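Local structure of CobC (Shigella flexneri 2a, 6NRU) at residues E84-W90 with P118-F124. The protein removes the phosphate from alpha-ribazole 5'-phosphate and from adenosylcobalamin 5'-phosphate, a step in assembling the nucleotide loop of vitamin B12. Sequence-based numbering, arbitrary orientation.
Sequences EMFFGDW and PTNGEGF
Met-85, a selenomethionine, meets Pro-118 tip to tip, Met-85 CE lying 3.6 Å from Pro-118 CG, and that same methyl sits over one face of the Phe-87 ring; the bend at chi3 (94°) turns it there. Its backbone N donates a hydrogen bond to OE1 of the preceding Glu-84, probably the catalytic proton donor/acceptor, which lies beside His-11 and a bound sulfate. Glu-122 N donates a nearly straight hydrogen bond (174°) to Phe-86 O at 2.8 Å; a second, from Phe-86 N to Glu-122 OE2, is doubtful because that carboxylate, which also faces Arg-130 in a salt bridge, is less surely placed. The CA atoms of the two segments are nearest at Gly-88 and Gly-121, 3.6 Å apart. Asp-89 N hydrogen-bonds Thr-119 O (2.8 Å), and Asp-89 OD2 accepts a weak hydrogen bond from Asn-120 ND2. Pro-118 CA makes a CH-pi contact with Trp-90, 3.7 Å from the six-membered ring centroid and 19° off its normal. Asp-102 OD2 hydrogen-bonds both Trp-90 NE1 and Thr-119 OG1. Within the histidine phosphatase domain, the type II turn Pro-118 to Gly-121 packs against the Glu-84-bearing loop between strand 76-78 and helix 95-101, flanked by helix 103-111 and leading into helix 124-136.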
loop_
_atom_site.group_PDB
_atom_site.type_symbol
_atom_site.label_atom_id
_atom_site.label_comp_id
_atom_site.label_asym_id
_atom_site.label_seq_id
_atom_site.Cartn_x
_atom_site.Cartn_y
_atom_site.Cartn_z
ATOM N N GLU A 84 5.832 -3.364 -1.109
ATOM C CA GLU A 84 5.333 -4.456 -0.290
ATOM C C GLU A 84 6.483 -5.087 0.486
ATOM O O GLU A 84 7.650 -4.999 0.094
ATOM C CB GLU A 84 4.640 -5.498 -1.176
ATOM C CG GLU A 84 3.981 -6.660 -0.442
ATOM C CD GLU A 84 2.975 -6.207 0.598
ATOM O OE1 GLU A 84 3.369 -6.001 1.765
ATOM O OE2 GLU A 84 1.787 -6.060 0.248
HETATM N N MSE A 85 6.148 -5.703 1.616
HETATM C CA MSE A 85 7.115 -6.469 2.382
HETATM C C MSE A 85 7.720 -7.557 1.507
HETATM O O MSE A 85 7.021 -8.161 0.695
HETATM C CB MSE A 85 6.450 -7.084 3.610
HETATM C CG MSE A 85 7.395 -7.362 4.759
HETATM SE SE MSE A 85 6.438 -8.014 6.328
HETATM C CE MSE A 85 6.635 -9.928 6.023
ATOM N N PHE A 86 9.019 -7.800 1.660
ATOM C CA PHE A 86 9.709 -8.832 0.891
ATOM C C PHE A 86 9.629 -10.154 1.651
ATOM O O PHE A 86 10.255 -10.313 2.704
ATOM C CB PHE A 86 11.157 -8.432 0.629
ATOM C CG PHE A 86 11.953 -9.491 -0.071
ATOM C CD1 PHE A 86 11.559 -9.962 -1.313
ATOM C CD2 PHE A 86 13.090 -10.022 0.511
ATOM C CE1 PHE A 86 12.285 -10.939 -1.960
ATOM C CE2 PHE A 86 13.820 -11.000 -0.133
ATOM C CZ PHE A 86 13.417 -11.458 -1.369
ATOM N N PHE A 87 8.864 -11.102 1.116
ATOM C CA PHE A 87 8.625 -12.375 1.785
ATOM C C PHE A 87 9.672 -13.435 1.460
ATOM O O PHE A 87 9.556 -14.566 1.941
ATOM C CB PHE A 87 7.229 -12.897 1.429
ATOM C CG PHE A 87 6.141 -12.397 2.342
ATOM C CD1 PHE A 87 5.931 -12.986 3.580
ATOM C CD2 PHE A 87 5.326 -11.342 1.959
ATOM C CE1 PHE A 87 4.928 -12.531 4.421
ATOM C CE2 PHE A 87 4.323 -10.880 2.796
ATOM C CZ PHE A 87 4.124 -11.475 4.028
ATOM N N GLY A 88 10.680 -13.105 0.658
ATOM C CA GLY A 88 11.781 -14.031 0.447
ATOM C C GLY A 88 11.349 -15.288 -0.283
ATOM O O GLY A 88 10.749 -15.234 -1.362
ATOM N N ASP A 89 11.663 -16.442 0.312
ATOM C CA ASP A 89 11.350 -17.722 -0.315
ATOM C C ASP A 89 9.855 -18.011 -0.338
ATOM O O ASP A 89 9.422 -18.898 -1.082
ATOM C CB ASP A 89 12.079 -18.860 0.407
ATOM C CG ASP A 89 13.574 -18.882 0.117
ATOM O OD1 ASP A 89 13.978 -18.534 -1.013
ATOM O OD2 ASP A 89 14.348 -19.261 1.022
ATOM N N TRP A 90 9.061 -17.288 0.450
ATOM C CA TRP A 90 7.639 -17.568 0.601
ATOM C C TRP A 90 6.768 -16.899 -0.456
ATOM O O TRP A 90 5.549 -17.092 -0.436
ATOM C CB TRP A 90 7.159 -17.131 1.988
ATOM C CG TRP A 90 7.734 -17.935 3.109
ATOM C CD1 TRP A 90 8.484 -19.071 3.008
ATOM C CD2 TRP A 90 7.603 -17.665 4.508
ATOM N NE1 TRP A 90 8.829 -19.524 4.257
ATOM C CE2 TRP A 90 8.302 -18.676 5.196
ATOM C CE3 TRP A 90 6.963 -16.665 5.246
ATOM C CZ2 TRP A 90 8.379 -18.715 6.586
ATOM C CZ3 TRP A 90 7.041 -16.706 6.626
ATOM C CH2 TRP A 90 7.745 -17.723 7.281
ATOM N N PRO A 118 10.319 -13.915 7.536
ATOM C CA PRO A 118 10.031 -14.847 6.440
ATOM C C PRO A 118 11.323 -15.381 5.843
ATOM O O PRO A 118 12.309 -14.654 5.705
ATOM C CB PRO A 118 9.253 -13.988 5.436
ATOM C CG PRO A 118 8.671 -12.892 6.251
ATOM C CD PRO A 118 9.676 -12.606 7.330
ATOM N N THR A 119 11.310 -16.669 5.492
ATOM C CA THR A 119 12.522 -17.369 5.078
ATOM C C THR A 119 13.258 -16.632 3.964
ATOM O O THR A 119 12.762 -16.533 2.836
ATOM C CB THR A 119 12.191 -18.798 4.643
ATOM O OG1 THR A 119 11.646 -19.518 5.756
ATOM C CG2 THR A 119 13.444 -19.507 4.154
ATOM N N ASN A 120 14.442 -16.106 4.290
ATOM C CA ASN A 120 15.263 -15.324 3.365
ATOM C C ASN A 120 14.522 -14.087 2.861
ATOM O O ASN A 120 14.700 -13.664 1.715
ATOM C CB ASN A 120 15.757 -16.176 2.190
ATOM C CG ASN A 120 16.748 -17.246 2.621
ATOM O OD1 ASN A 120 17.471 -17.079 3.603
ATOM N ND2 ASN A 120 16.786 -18.351 1.882
ATOM N N GLY A 121 13.689 -13.501 3.717
ATOM C CA GLY A 121 13.000 -12.268 3.391
ATOM C C GLY A 121 13.274 -11.181 4.408
ATOM O O GLY A 121 14.307 -11.206 5.085
ATOM N N GLU A 122 12.360 -10.223 4.530
ATOM C CA GLU A 122 12.470 -9.146 5.503
ATOM C C GLU A 122 11.350 -9.258 6.530
ATOM O O GLU A 122 10.209 -9.592 6.192
ATOM C CB GLU A 122 12.442 -7.771 4.818
ATOM C CG GLU A 122 11.060 -7.262 4.417
ATOM C CD GLU A 122 11.091 -5.841 3.870
ATOM O OE1 GLU A 122 11.794 -4.991 4.457
ATOM O OE2 GLU A 122 10.409 -5.573 2.857
ATOM N N GLY A 123 11.689 -8.998 7.795
ATOM C CA GLY A 123 10.718 -9.081 8.861
ATOM C C GLY A 123 9.896 -7.817 8.999
ATOM O O GLY A 123 10.159 -6.794 8.367
ATOM N N PHE A 124 8.873 -7.899 9.854
ATOM C CA PHE A 124 7.997 -6.751 10.058
ATOM C C PHE A 124 8.741 -5.580 10.683
ATOM O O PHE A 124 8.339 -4.425 10.503
ATOM C CB PHE A 124 6.803 -7.137 10.928
ATOM C CG PHE A 124 5.848 -6.006 11.169
ATOM C CD1 PHE A 124 5.094 -5.493 10.129
ATOM C CD2 PHE A 124 5.717 -5.443 12.429
ATOM C CE1 PHE A 124 4.220 -4.445 10.341
ATOM C CE2 PHE A 124 4.840 -4.395 12.650
ATOM C CZ PHE A 124 4.090 -3.896 11.604
HETATM O O HOH W 1 17.115 -18.207 -1.342
#